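PDB 4OXI: enterobactin synthetase component F-related protein from Vibrio cholerae serotype O1, which binds glycyl-adenosine-5'-phosphate as an adenylation domain, consistent with an ATP-dependent activation of glycine in a lipopolysaccharide modification pathway. Local coordinates for residues A[55-60]-A[202-207]; A[437-442]-A[446-451]; A[543-548]-A[565-570]. One frame throughout, in Å; residues are numbered along the deposited sequence.

Contact 1 (A[55-60]-A[202-207]); sequences SILAAI and ELLVVK
L57 and I60, one helical turn apart on helix 51-62, receive L204 and V205 from the loop between strands 190-193 and 216-222. The side-chain packing centres on a single methyl of L204. Its CD1 lies 3.7 Å from I60 CG2, and the same methyl is 4.0 Å from L57 CD2, so one branch of the loop leucine reaches both helix residues. I60 presents a branch as well as its stem: CG2 stands anti to the backbone N (chi1, measured to CG1, is -66°), and the L204 side chain meets that of I60 at about a right angle. V205 is a looser partner, its CG2 coming 4.4 Å from L57 CB.

A second group of contacts pairs side chains with main chain. L57 CD1 reaches over the loop backbone, 3.9 Å from L204 O and 4.1 Å from V205 CA. In return L204 CD1 lies 3.9 Å from L57 O. Leucine methyls thus touch backbone on both sides, though no hydrogen bond spans the two segments.

Hydrogen bonding runs within each segment instead. I60 N donates to I56 O in the regular helical pattern, while L203 O accepts from both V206 N and K207 N, which curls the loop around L204 and V205. Beyond them, E202 forms a salt bridge with R64, just past the end of the helix. L119 of helix 108-119 touches L57 and I60, and L86 of helix 78-95 touches L204.

This is plain apolar helix-loop packing within the AMP-binding region, the loop after the five-stranded parallel sheet lying against helix 51-62. With 203 Å² buried, the attraction is probably mostly dispersion and exclusion of water, while E202-R64 supplies a charged link nearby.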
ATOM      1  N   SER A  55      20.536   8.923  -6.176  1.00 31.41           N
ATOM      2  CA  SER A  55      20.410   9.485  -4.844  1.00 32.15           C
ATOM      3  C   SER A  55      20.303   8.394  -3.783  1.00 31.12           C
ATOM      4  O   SER A  55      20.839   8.537  -2.687  1.00 31.66           O
ATOM      5  CB  SER A  55      19.180  10.381  -4.766  1.00 33.93           C
ATOM      6  OG  SER A  55      19.253  11.403  -5.729  1.00 37.32           O
ATOM      7  N   ILE A  56      19.608   7.309  -4.108  1.00 26.34           N
ATOM      8  CA  ILE A  56      19.463   6.219  -3.158  1.00 28.78           C
ATOM      9  C   ILE A  56      20.805   5.534  -2.933  1.00 28.25           C
ATOM     10  O   ILE A  56      21.198   5.289  -1.785  1.00 30.11           O
ATOM     11  CB  ILE A  56      18.384   5.196  -3.602  1.00 25.59           C
ATOM     12  CG1 ILE A  56      16.993   5.750  -3.321  1.00 25.09           C
ATOM     13  CG2 ILE A  56      18.560   3.886  -2.876  1.00 24.88           C
ATOM     14  CD1 ILE A  56      15.865   4.930  -3.926  1.00 28.65           C
ATOM     15  N   LEU A  57      21.516   5.229  -4.015  1.00 29.81           N
ATOM     16  CA  LEU A  57      22.830   4.603  -3.883  1.00 29.10           C
ATOM     17  C   LEU A  57      23.808   5.497  -3.113  1.00 31.27           C
ATOM     18  O   LEU A  57      24.582   5.010  -2.290  1.00 31.58           O
ATOM     19  CB  LEU A  57      23.396   4.235  -5.247  1.00 32.03           C
ATOM     20  CG  LEU A  57      22.578   3.198  -6.011  1.00 35.06           C
ATOM     21  CD1 LEU A  57      23.303   2.765  -7.264  1.00 35.86           C
ATOM     22  CD2 LEU A  57      22.302   2.009  -5.118  1.00 36.12           C
ATOM     23  N   ALA A  58      23.763   6.802  -3.369  1.00 28.51           N
ATOM     24  CA  ALA A  58      24.636   7.741  -2.658  1.00 35.39           C
ATOM     25  C   ALA A  58      24.309   7.787  -1.164  1.00 32.69           C
ATOM     26  O   ALA A  58      25.211   7.787  -0.336  1.00 31.83           O
ATOM     27  CB  ALA A  58      24.543   9.144  -3.274  1.00 25.82           C
ATOM     28  N   ALA A  59      23.016   7.829  -0.834  1.00 29.34           N
ATOM     29  CA  ALA A  59      22.563   7.835   0.557  1.00 27.24           C
ATOM     30  C   ALA A  59      23.065   6.625   1.345  1.00 30.22           C
ATOM     31  O   ALA A  59      23.439   6.746   2.513  1.00 29.06           O
ATOM     32  CB  ALA A  59      21.040   7.917   0.620  1.00 28.52           C
ATOM     33  N   ILE A  60      23.072   5.462   0.703  1.00 29.13           N
ATOM     34  CA  ILE A  60      23.565   4.249   1.336  1.00 31.38           C
ATOM     35  C   ILE A  60      25.051   4.396   1.672  1.00 35.50           C
ATOM     36  O   ILE A  60      25.485   4.048   2.772  1.00 32.37           O
ATOM     37  CB  ILE A  60      23.346   3.020   0.429  1.00 29.57           C
ATOM     38  CG1 ILE A  60      21.850   2.752   0.261  1.00 31.47           C
ATOM     39  CG2 ILE A  60      24.038   1.797   0.998  1.00 26.96           C
ATOM     40  CD1 ILE A  60      21.540   1.650  -0.732  1.00 27.62           C
ATOM     41  N   GLU A 202      31.568   1.367  -1.593  1.00 56.26           N
ATOM     42  CA  GLU A 202      32.271   2.280  -2.505  1.00 60.80           C
ATOM     43  C   GLU A 202      31.950   1.911  -3.955  1.00 57.24           C
ATOM     44  O   GLU A 202      31.901   2.771  -4.837  1.00 58.99           O
ATOM     45  CB  GLU A 202      33.790   2.235  -2.271  1.00 57.26           C
ATOM     46  CG  GLU A 202      34.241   2.665  -0.868  1.00 58.51           C
ATOM     47  CD  GLU A 202      34.316   4.178  -0.703  1.00 69.53           C
ATOM     48  OE1 GLU A 202      34.061   4.680   0.417  1.00 63.04           O
ATOM     49  OE2 GLU A 202      34.645   4.867  -1.694  1.00 79.06           O
ATOM     50  N   LEU A 203      31.705   0.621  -4.173  1.00 59.67           N
ATOM     51  CA  LEU A 203      31.474   0.055  -5.501  1.00 62.31           C
ATOM     52  C   LEU A 203      30.017   0.121  -5.946  1.00 61.21           C
ATOM     53  O   LEU A 203      29.709  -0.193  -7.097  1.00 65.08           O
ATOM     54  CB  LEU A 203      31.930  -1.409  -5.526  1.00 64.60           C
ATOM     55  CG  LEU A 203      33.377  -1.739  -5.910  1.00 68.03           C
ATOM     56  CD1 LEU A 203      34.373  -0.776  -5.268  1.00 60.88           C
ATOM     57  CD2 LEU A 203      33.702  -3.185  -5.536  1.00 67.01           C
ATOM     58  N   LEU A 204      29.131   0.510  -5.030  1.00 56.99           N
ATOM     59  CA  LEU A 204      27.687   0.514  -5.274  1.00 52.42           C
ATOM     60  C   LEU A 204      27.253   1.118  -6.616  1.00 59.90           C
ATOM     61  O   LEU A 204      26.457   0.517  -7.349  1.00 65.06           O
ATOM     62  CB  LEU A 204      26.956   1.237  -4.140  1.00 50.28           C
ATOM     63  CG  LEU A 204      26.284   0.395  -3.059  1.00 45.36           C
ATOM     64  CD1 LEU A 204      25.160   1.183  -2.442  1.00 42.13           C
ATOM     65  CD2 LEU A 204      25.753  -0.885  -3.644  1.00 41.09           C
ATOM     66  N   VAL A 205      27.769   2.299  -6.937  1.00 57.90           N
ATOM     67  CA  VAL A 205      27.316   3.027  -8.125  1.00 61.87           C
ATOM     68  C   VAL A 205      27.689   2.372  -9.473  1.00 63.57           C
ATOM     69  O   VAL A 205      27.019   2.599 -10.480  1.00 65.16           O
ATOM     70  CB  VAL A 205      27.769   4.504  -8.074  1.00 63.00           C
ATOM     71  CG1 VAL A 205      27.112   5.314  -9.184  1.00 59.68           C
ATOM     72  CG2 VAL A 205      27.423   5.103  -6.720  1.00 56.31           C
ATOM     73  N   VAL A 206      28.729   1.543  -9.492  1.00 63.62           N
ATOM     74  CA  VAL A 206      29.119   0.867 -10.733  1.00 66.46           C
ATOM     75  C   VAL A 206      28.745  -0.615 -10.779  1.00 63.80           C
ATOM     76  O   VAL A 206      28.608  -1.185 -11.861  1.00 72.70           O
ATOM     77  CB  VAL A 206      30.628   1.031 -11.051  1.00 68.79           C
ATOM     78  CG1 VAL A 206      30.941   2.474 -11.421  1.00 63.67           C
ATOM     79  CG2 VAL A 206      31.490   0.553  -9.879  1.00 63.72           C
ATOM     80  N   LYS A 207      28.576  -1.233  -9.614  1.00 66.73           N
ATOM     81  CA  LYS A 207      28.181  -2.643  -9.538  1.00 67.88           C
ATOM     82  C   LYS A 207      26.739  -2.875 -10.018  1.00 66.88           C
ATOM     83  O   LYS A 207      26.280  -4.017 -10.116  1.00 59.93           O
ATOM     84  CB  LYS A 207      28.363  -3.180  -8.116  1.00 64.46           C
ATOM     85  CG  LYS A 207      29.666  -3.938  -7.898  1.00 66.34           C
ATOM     86  CD  LYS A 207      29.383  -5.356  -7.403  1.00 65.48           C
ATOM     87  CE  LYS A 207      30.658  -6.075  -6.976  1.00 68.52           C
ATOM     88  NZ  LYS A 207      30.380  -7.421  -6.381  1.00 56.96           N
TER

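Contact 2 (A[437-442]-A[446-451]); sequences SAFFQH and LWYRSG
F440 has its CG between the backbone N and the carbonyl carbon (chi1 68°), which raises the ring beside strand 445-457; R449, with CG beside its own N (chi1 -51°) and its chain extended to NE, lays its guanidinium on that ring. The centres are 4.2 Å apart and the planes 25° from parallel, so this is a genuine stack. On the opposite face W447 CB makes a CH-pi contact, 4.0 Å from the F440 ring centroid. H442 CB packs 3.6 Å from W447 CD1, completing an aromatic cluster of F440, H442 and W447.

F440 and W447 form an antiparallel hydrogen-bonded pair: F440 N donates to W447 O (3.1 Å) and W447 N to F440 O (2.8 Å). R449 N reaches back to A438 O at the end of helix 432-438 (2.9 Å). Across the sheet from the cluster, in the non-hydrogen-bonded pair F439-Y448, F439 CZ meets Y448 CD1 at 3.6 Å, the rings inclined obliquely; the Y448 side chain is about 6 Å from bound glycyl-adenosine-5'-phosphate.

In this beta hairpin the arginine charge lies over the pi face of F440, consistent with a cation-pi attraction, while W447 NE1 is buried with no partner in the model.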
ATOM      1  N   SER A 437     -11.862  -0.678 -19.353  1.00 34.88           N
ATOM      2  CA  SER A 437     -12.899   0.118 -18.710  1.00 37.90           C
ATOM      3  C   SER A 437     -12.349   1.261 -17.837  1.00 35.52           C
ATOM      4  O   SER A 437     -13.029   2.261 -17.619  1.00 38.97           O
ATOM      5  CB  SER A 437     -13.834  -0.784 -17.904  1.00 38.49           C
ATOM      6  OG  SER A 437     -13.113  -1.500 -16.922  1.00 43.15           O
ATOM      7  N   ALA A 438     -11.120   1.131 -17.348  1.00 34.57           N
ATOM      8  CA  ALA A 438     -10.586   2.134 -16.425  1.00 34.20           C
ATOM      9  C   ALA A 438      -9.581   3.078 -17.085  1.00 31.15           C
ATOM     10  O   ALA A 438      -9.420   4.222 -16.660  1.00 34.71           O
ATOM     11  CB  ALA A 438      -9.974   1.465 -15.200  1.00 28.44           C
ATOM     12  N   PHE A 439      -8.906   2.595 -18.118  1.00 30.19           N
ATOM     13  CA  PHE A 439      -7.866   3.362 -18.782  1.00 31.30           C
ATOM     14  C   PHE A 439      -8.329   3.703 -20.196  1.00 34.20           C
ATOM     15  O   PHE A 439      -8.980   2.884 -20.843  1.00 36.42           O
ATOM     16  CB  PHE A 439      -6.567   2.550 -18.854  1.00 29.44           C
ATOM     17  CG  PHE A 439      -5.976   2.206 -17.512  1.00 31.74           C
ATOM     18  CD1 PHE A 439      -4.846   2.872 -17.052  1.00 28.38           C
ATOM     19  CD2 PHE A 439      -6.540   1.212 -16.710  1.00 24.02           C
ATOM     20  CE1 PHE A 439      -4.285   2.549 -15.827  1.00 27.40           C
ATOM     21  CE2 PHE A 439      -5.990   0.902 -15.484  1.00 24.62           C
ATOM     22  CZ  PHE A 439      -4.855   1.573 -15.046  1.00 26.65           C
ATOM     23  N   PHE A 440      -8.000   4.903 -20.672  1.00 32.56           N
ATOM     24  CA  PHE A 440      -8.349   5.295 -22.034  1.00 35.02           C
ATOM     25  C   PHE A 440      -7.406   6.370 -22.558  1.00 38.32           C
ATOM     26  O   PHE A 440      -6.772   7.094 -21.783  1.00 37.60           O
ATOM     27  CB  PHE A 440      -9.796   5.776 -22.114  1.00 32.29           C
ATOM     28  CG  PHE A 440     -10.036   7.077 -21.405  1.00 38.70           C
ATOM     29  CD1 PHE A 440     -10.298   7.097 -20.046  1.00 35.38           C
ATOM     30  CD2 PHE A 440      -9.996   8.282 -22.095  1.00 38.00           C
ATOM     31  CE1 PHE A 440     -10.512   8.296 -19.382  1.00 34.33           C
ATOM     32  CE2 PHE A 440     -10.219   9.493 -21.437  1.00 36.32           C
ATOM     33  CZ  PHE A 440     -10.474   9.498 -20.082  1.00 34.68           C
ATOM     34  N   GLN A 441      -7.302   6.457 -23.879  1.00 42.91           N
ATOM     35  CA  GLN A 441      -6.446   7.453 -24.516  1.00 41.64           C
ATOM     36  C   GLN A 441      -7.238   8.706 -24.785  1.00 41.04           C
ATOM     37  O   GLN A 441      -8.437   8.647 -25.035  1.00 42.15           O
ATOM     38  CB  GLN A 441      -5.891   6.922 -25.833  1.00 40.54           C
ATOM     39  CG  GLN A 441      -4.787   5.914 -25.659  1.00 46.38           C
ATOM     40  CD  GLN A 441      -3.484   6.576 -25.292  1.00 55.93           C
ATOM     41  OE1 GLN A 441      -3.311   7.781 -25.506  1.00 57.59           O
ATOM     42  NE2 GLN A 441      -2.552   5.800 -24.740  1.00 58.62           N
ATOM     43  N   HIS A 442      -6.570   9.846 -24.736  1.00 43.04           N
ATOM     44  CA  HIS A 442      -7.234  11.090 -25.057  1.00 42.26           C
ATOM     45  C   HIS A 442      -6.199  12.123 -25.445  1.00 49.47           C
ATOM     46  O   HIS A 442      -5.395  12.544 -24.610  1.00 49.52           O
ATOM     47  CB  HIS A 442      -8.041  11.578 -23.866  1.00 44.02           C
ATOM     48  CG  HIS A 442      -8.750  12.872 -24.109  1.00 51.24           C
ATOM     49  ND1 HIS A 442      -9.996  12.939 -24.693  1.00 52.42           N
ATOM     50  CD2 HIS A 442      -8.387  14.151 -23.845  1.00 54.61           C
ATOM     51  CE1 HIS A 442     -10.373  14.203 -24.775  1.00 55.99           C
ATOM     52  NE2 HIS A 442      -9.414  14.959 -24.269  1.00 52.69           N
ATOM     53  N   LEU A 446      -2.396   8.804 -21.846  1.00 40.65           N
ATOM     54  CA  LEU A 446      -3.218   7.797 -21.201  1.00 39.20           C
ATOM     55  C   LEU A 446      -3.815   8.398 -19.939  1.00 34.06           C
ATOM     56  O   LEU A 446      -3.085   8.956 -19.114  1.00 34.30           O
ATOM     57  CB  LEU A 446      -2.377   6.564 -20.860  1.00 37.08           C
ATOM     58  CG  LEU A 446      -3.127   5.437 -20.138  1.00 40.63           C
ATOM     59  CD1 LEU A 446      -4.159   4.825 -21.066  1.00 37.03           C
ATOM     60  CD2 LEU A 446      -2.162   4.369 -19.607  1.00 37.26           C
ATOM     61  N   TRP A 447      -5.137   8.304 -19.803  1.00 30.68           N
ATOM     62  CA  TRP A 447      -5.826   8.753 -18.595  1.00 31.39           C
ATOM     63  C   TRP A 447      -6.402   7.580 -17.812  1.00 30.47           C
ATOM     64  O   TRP A 447      -6.713   6.538 -18.387  1.00 35.58           O
ATOM     65  CB  TRP A 447      -6.954   9.724 -18.950  1.00 31.25           C
ATOM     66  CG  TRP A 447      -6.465  11.048 -19.404  1.00 34.56           C
ATOM     67  CD1 TRP A 447      -6.311  11.469 -20.695  1.00 36.80           C
ATOM     68  CD2 TRP A 447      -6.052  12.140 -18.573  1.00 31.31           C
ATOM     69  NE1 TRP A 447      -5.835  12.758 -20.715  1.00 35.04           N
ATOM     70  CE2 TRP A 447      -5.662  13.191 -19.426  1.00 33.40           C
ATOM     71  CE3 TRP A 447      -5.972  12.328 -17.190  1.00 30.79           C
ATOM     72  CZ2 TRP A 447      -5.196  14.415 -18.940  1.00 34.43           C
ATOM     73  CZ3 TRP A 447      -5.511  13.545 -16.706  1.00 32.08           C
ATOM     74  CH2 TRP A 447      -5.133  14.574 -17.579  1.00 34.75           C
ATOM     75  N   TYR A 448      -6.561   7.757 -16.502  1.00 28.37           N
ATOM     76  CA  TYR A 448      -7.170   6.736 -15.646  1.00 25.48           C
ATOM     77  C   TYR A 448      -8.377   7.292 -14.904  1.00 25.26           C
ATOM     78  O   TYR A 448      -8.297   8.360 -14.285  1.00 25.19           O
ATOM     79  CB  TYR A 448      -6.139   6.189 -14.645  1.00 25.47           C
ATOM     80  CG  TYR A 448      -6.704   5.330 -13.518  1.00 25.41           C
ATOM     81  CD1 TYR A 448      -7.119   4.019 -13.744  1.00 22.79           C
ATOM     82  CD2 TYR A 448      -6.791   5.829 -12.227  1.00 24.75           C
ATOM     83  CE1 TYR A 448      -7.621   3.245 -12.711  1.00 23.79           C
ATOM     84  CE2 TYR A 448      -7.289   5.076 -11.204  1.00 22.13           C
ATOM     85  CZ  TYR A 448      -7.701   3.787 -11.446  1.00 24.81           C
ATOM     86  OH  TYR A 448      -8.191   3.051 -10.402  1.00 28.42           O
ATOM     87  N   ARG A 449      -9.490   6.564 -14.965  1.00 25.32           N
ATOM     88  CA  ARG A 449     -10.704   6.946 -14.250  1.00 23.65           C
ATOM     89  C   ARG A 449     -10.617   6.509 -12.805  1.00 26.87           C
ATOM     90  O   ARG A 449     -10.758   5.325 -12.503  1.00 31.99           O
ATOM     91  CB  ARG A 449     -11.934   6.286 -14.877  1.00 29.86           C
ATOM     92  CG  ARG A 449     -12.068   6.474 -16.385  1.00 31.83           C
ATOM     93  CD  ARG A 449     -13.278   5.707 -16.896  1.00 32.85           C
ATOM     94  NE  ARG A 449     -13.288   5.618 -18.349  1.00 38.69           N
ATOM     95  CZ  ARG A 449     -13.783   6.562 -19.138  1.00 39.60           C
ATOM     96  NH1 ARG A 449     -14.300   7.660 -18.594  1.00 41.19           N
ATOM     97  NH2 ARG A 449     -13.755   6.412 -20.459  1.00 32.78           N
ATOM     98  N   SER A 450     -10.420   7.465 -11.907  1.00 25.52           N
ATOM     99  CA  SER A 450     -10.170   7.150 -10.508  1.00 28.96           C
ATOM    100  C   SER A 450     -11.414   6.611  -9.826  1.00 28.25           C
ATOM    101  O   SER A 450     -11.331   5.782  -8.908  1.00 26.85           O
ATOM    102  CB  SER A 450      -9.678   8.396  -9.764  1.00 23.43           C
ATOM    103  OG  SER A 450     -10.739   9.320  -9.600  1.00 27.35           O
ATOM    104  N   GLY A 451     -12.573   7.086 -10.267  1.00 30.78           N
ATOM    105  CA  GLY A 451     -13.823   6.716  -9.625  1.00 27.27           C
ATOM    106  C   GLY A 451     -14.130   7.683  -8.500  1.00 28.96           C
ATOM    107  O   GLY A 451     -15.216   7.640  -7.903  1.00 29.52           O
TER

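Contact 3 (A[543-548]-A[565-570]); sequences RWYAIE and QQLASQ
Y545 and I547 are the residues of segment 543-548 that touch the C-terminal helix, meeting L567 and Q566 respectively. Taken in order, R543 comes first and acts indirectly: its NH1 donates to Y545 OH over 2.9 Å, with an N-H...O angle of 144° and the oxygen tilted 18° out of the guanidinium plane. The bond is therefore bent, yet it ties the outer end of the tyrosine back to its own strand.

At Y545, CG stands beside the backbone N (chi1 -60°); the first side-chain bond points toward the helix, and the ring carries its hydroxyl end up to L567. L567 CD2 lies 3.5 Å from Y545 OH and 3.6 Å from both CE2 and CZ; the methyl approaches obliquely, and the hydroxyl it touches is the one R543 holds.

Two residues on, I547 projects to the same side as Y545. Its CD1 and the amide of the extended Q566 side chain approach from opposite directions, with 4.0 Å from I547 CD1 to Q566 NE2, a van der Waals contact. Altogether 155 Å² is buried, without a hydrogen bond between the segments.

This structural packing lies in what is probably the small C-terminal subdomain of adenylate-forming enzymes. Strand 543-546 runs parallel to strand 512-516 at the edge of a three-stranded sheet, where the Y545 ring also meets F515. Helix 560-568 packs against this sheet through L567, which touches V513 as well as W501.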
ATOM      1  N   ARG A 543     -21.632  -9.367  11.491  1.00 38.92           N
ATOM      2  CA  ARG A 543     -23.020  -9.553  11.896  1.00 42.39           C
ATOM      3  C   ARG A 543     -23.866  -9.898  10.685  1.00 41.58           C
ATOM      4  O   ARG A 543     -23.663  -9.353   9.595  1.00 40.21           O
ATOM      5  CB  ARG A 543     -23.575  -8.293  12.546  1.00 38.89           C
ATOM      6  CG  ARG A 543     -23.013  -7.973  13.910  1.00 43.85           C
ATOM      7  CD  ARG A 543     -23.431  -6.566  14.306  1.00 51.18           C
ATOM      8  NE  ARG A 543     -23.212  -6.313  15.723  1.00 65.59           N
ATOM      9  CZ  ARG A 543     -24.181  -6.295  16.631  1.00 69.34           C
ATOM     10  NH1 ARG A 543     -25.442  -6.513  16.266  1.00 63.47           N
ATOM     11  NH2 ARG A 543     -23.889  -6.056  17.903  1.00 69.36           N
ATOM     12  N   TRP A 544     -24.820 -10.795  10.893  1.00 41.83           N
ATOM     13  CA  TRP A 544     -25.659 -11.321   9.828  1.00 37.84           C
ATOM     14  C   TRP A 544     -27.124 -11.116  10.193  1.00 40.53           C
ATOM     15  O   TRP A 544     -27.532 -11.401  11.318  1.00 41.53           O
ATOM     16  CB  TRP A 544     -25.359 -12.804   9.647  1.00 32.79           C
ATOM     17  CG  TRP A 544     -23.935 -13.043   9.322  1.00 33.54           C
ATOM     18  CD1 TRP A 544     -22.865 -12.898  10.160  1.00 38.51           C
ATOM     19  CD2 TRP A 544     -23.404 -13.468   8.060  1.00 38.40           C
ATOM     20  NE1 TRP A 544     -21.698 -13.199   9.491  1.00 38.89           N
ATOM     21  CE2 TRP A 544     -22.004 -13.556   8.202  1.00 38.66           C
ATOM     22  CE3 TRP A 544     -23.974 -13.787   6.826  1.00 35.92           C
ATOM     23  CZ2 TRP A 544     -21.172 -13.951   7.155  1.00 39.49           C
ATOM     24  CZ3 TRP A 544     -23.145 -14.181   5.789  1.00 36.04           C
ATOM     25  CH2 TRP A 544     -21.764 -14.259   5.958  1.00 38.04           C
ATOM     26  N   TYR A 545     -27.907 -10.607   9.248  1.00 39.51           N
ATOM     27  CA  TYR A 545     -29.327 -10.370   9.472  1.00 35.76           C
ATOM     28  C   TYR A 545     -30.153 -11.031   8.365  1.00 38.77           C
ATOM     29  O   TYR A 545     -29.802 -10.956   7.177  1.00 34.24           O
ATOM     30  CB  TYR A 545     -29.624  -8.865   9.544  1.00 36.74           C
ATOM     31  CG  TYR A 545     -28.891  -8.138  10.660  1.00 41.69           C
ATOM     32  CD1 TYR A 545     -29.511  -7.893  11.878  1.00 48.78           C
ATOM     33  CD2 TYR A 545     -27.580  -7.702  10.499  1.00 40.29           C
ATOM     34  CE1 TYR A 545     -28.851  -7.233  12.909  1.00 47.80           C
ATOM     35  CE2 TYR A 545     -26.909  -7.046  11.527  1.00 46.64           C
ATOM     36  CZ  TYR A 545     -27.554  -6.814  12.729  1.00 51.65           C
ATOM     37  OH  TYR A 545     -26.907  -6.170  13.761  1.00 54.21           O
ATOM     38  N   ALA A 546     -31.220 -11.719   8.770  1.00 36.84           N
ATOM     39  CA  ALA A 546     -32.224 -12.212   7.832  1.00 36.38           C
ATOM     40  C   ALA A 546     -33.348 -11.183   7.827  1.00 36.54           C
ATOM     41  O   ALA A 546     -34.009 -10.965   8.852  1.00 35.18           O
ATOM     42  CB  ALA A 546     -32.745 -13.581   8.257  1.00 33.03           C
ATOM     43  N   ILE A 547     -33.543 -10.523   6.690  1.00 31.81           N
ATOM     44  CA  ILE A 547     -34.478  -9.405   6.625  1.00 32.42           C
ATOM     45  C   ILE A 547     -35.464  -9.648   5.484  1.00 32.17           C
ATOM     46  O   ILE A 547     -35.085 -10.180   4.439  1.00 33.17           O
ATOM     47  CB  ILE A 547     -33.722  -8.047   6.471  1.00 31.83           C
ATOM     48  CG1 ILE A 547     -34.656  -6.856   6.706  1.00 31.41           C
ATOM     49  CG2 ILE A 547     -33.034  -7.943   5.108  1.00 28.43           C
ATOM     50  CD1 ILE A 547     -33.935  -5.514   6.737  1.00 34.15           C
ATOM     51  N   GLU A 548     -36.727  -9.297   5.702  1.00 33.66           N
ATOM     52  CA  GLU A 548     -37.781  -9.584   4.727  1.00 34.33           C
ATOM     53  C   GLU A 548     -37.561  -8.854   3.409  1.00 33.50           C
ATOM     54  O   GLU A 548     -37.663  -9.458   2.344  1.00 33.13           O
ATOM     55  CB  GLU A 548     -39.171  -9.241   5.293  1.00 28.98           C
ATOM     56  CG  GLU A 548     -39.587 -10.149   6.433  1.00 32.74           C
ATOM     57  CD  GLU A 548     -41.081 -10.087   6.768  1.00 37.06           C
ATOM     58  OE1 GLU A 548     -41.531 -10.921   7.592  1.00 35.66           O
ATOM     59  OE2 GLU A 548     -41.799  -9.221   6.221  1.00 35.28           O
ATOM     60  N   GLN A 565     -28.980   3.439   9.098  1.00 47.04           N
ATOM     61  CA  GLN A 565     -29.907   4.047  10.049  1.00 48.04           C
ATOM     62  C   GLN A 565     -30.598   2.978  10.886  1.00 50.97           C
ATOM     63  O   GLN A 565     -30.738   3.122  12.104  1.00 51.09           O
ATOM     64  CB  GLN A 565     -30.960   4.888   9.325  1.00 50.26           C
ATOM     65  CG  GLN A 565     -30.404   5.966   8.414  1.00 53.88           C
ATOM     66  CD  GLN A 565     -31.496   6.725   7.675  1.00 70.36           C
ATOM     67  OE1 GLN A 565     -32.583   6.959   8.217  1.00 79.47           O
ATOM     68  NE2 GLN A 565     -31.217   7.110   6.429  1.00 63.70           N
ATOM     69  N   GLN A 566     -31.029   1.902  10.233  1.00 50.31           N
ATOM     70  CA  GLN A 566     -31.709   0.829  10.948  1.00 45.73           C
ATOM     71  C   GLN A 566     -30.798   0.206  11.983  1.00 45.17           C
ATOM     72  O   GLN A 566     -31.203   0.001  13.124  1.00 51.55           O
ATOM     73  CB  GLN A 566     -32.219  -0.241   9.991  1.00 45.93           C
ATOM     74  CG  GLN A 566     -32.770  -1.461  10.723  1.00 49.75           C
ATOM     75  CD  GLN A 566     -33.623  -2.347   9.837  1.00 50.72           C
ATOM     76  OE1 GLN A 566     -34.142  -1.908   8.804  1.00 46.77           O
ATOM     77  NE2 GLN A 566     -33.773  -3.606  10.238  1.00 46.60           N
ATOM     78  N   LEU A 567     -29.564  -0.086  11.581  1.00 48.59           N
ATOM     79  CA  LEU A 567     -28.578  -0.682  12.481  1.00 45.88           C
ATOM     80  C   LEU A 567     -28.270   0.213  13.690  1.00 49.58           C
ATOM     81  O   LEU A 567     -28.031  -0.283  14.796  1.00 49.61           O
ATOM     82  CB  LEU A 567     -27.291  -0.991  11.719  1.00 47.86           C
ATOM     83  CG  LEU A 567     -27.335  -2.165  10.750  1.00 45.43           C
ATOM     84  CD1 LEU A 567     -26.164  -2.087   9.785  1.00 45.66           C
ATOM     85  CD2 LEU A 567     -27.290  -3.454  11.526  1.00 42.99           C
ATOM     86  N   ALA A 568     -28.280   1.527  13.470  1.00 50.67           N
ATOM     87  CA  ALA A 568     -28.017   2.498  14.534  1.00 53.61           C
ATOM     88  C   ALA A 568     -29.081   2.428  15.633  1.00 58.07           C
ATOM     89  O   ALA A 568     -28.810   2.737  16.795  1.00 57.38           O
ATOM     90  CB  ALA A 568     -27.943   3.913  13.955  1.00 41.61           C
ATOM     91  N   SER A 569     -30.288   2.018  15.253  1.00 58.45           N
ATOM     92  CA  SER A 569     -31.420   1.971  16.176  1.00 58.14           C
ATOM     93  C   SER A 569     -31.274   0.905  17.257  1.00 57.20           C
ATOM     94  O   SER A 569     -31.923   0.982  18.296  1.00 63.57           O
ATOM     95  CB  SER A 569     -32.714   1.758  15.402  1.00 58.02           C
ATOM     96  OG  SER A 569     -32.872   2.777  14.434  1.00 61.74           O
ATOM     97  N   GLN A 570     -30.422  -0.084  17.019  1.00 60.33           N
ATOM     98  CA  GLN A 570     -30.182  -1.122  18.022  1.00 64.85           C
ATOM     99  C   GLN A 570     -28.784  -1.019  18.641  1.00 63.71           C
ATOM    100  O   GLN A 570     -28.356  -1.896  19.398  1.00 63.35           O
ATOM    101  CB  GLN A 570     -30.413  -2.511  17.421  1.00 53.71           C
ATOM    102  CG  GLN A 570     -31.838  -2.724  16.917  1.00 59.26           C
ATOM    103  CD  GLN A 570     -32.056  -4.114  16.353  1.00 58.18           C
ATOM    104  OE1 GLN A 570     -31.126  -4.922  16.287  1.00 63.28           O
ATOM    105  NE2 GLN A 570     -33.288  -4.402  15.940  1.00 56.93           N
TER

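Overall arrangement
From the N terminus, contact 1 closes the longest loop: 141 residues separate its segments, including all five strands of the parallel sheet from 99-102 to 190-193, and the chain returns to helix 51-62. Contact 2 is local, a hairpin with three residues between its segments, within the antiparallel sheet near the bound glycyl-adenosine-5'-phosphate. Contact 3 spans 16 intervening residues and joins the last modelled helix to the edge of the three-stranded sheet. The three follow in series, neither nesting nor crossing. Contacts 1 and 3 lie on opposite sides of the chain's centre, their centres about 59 Å apart; contact 2 is about 37 and 38 Å from them, centre to centre.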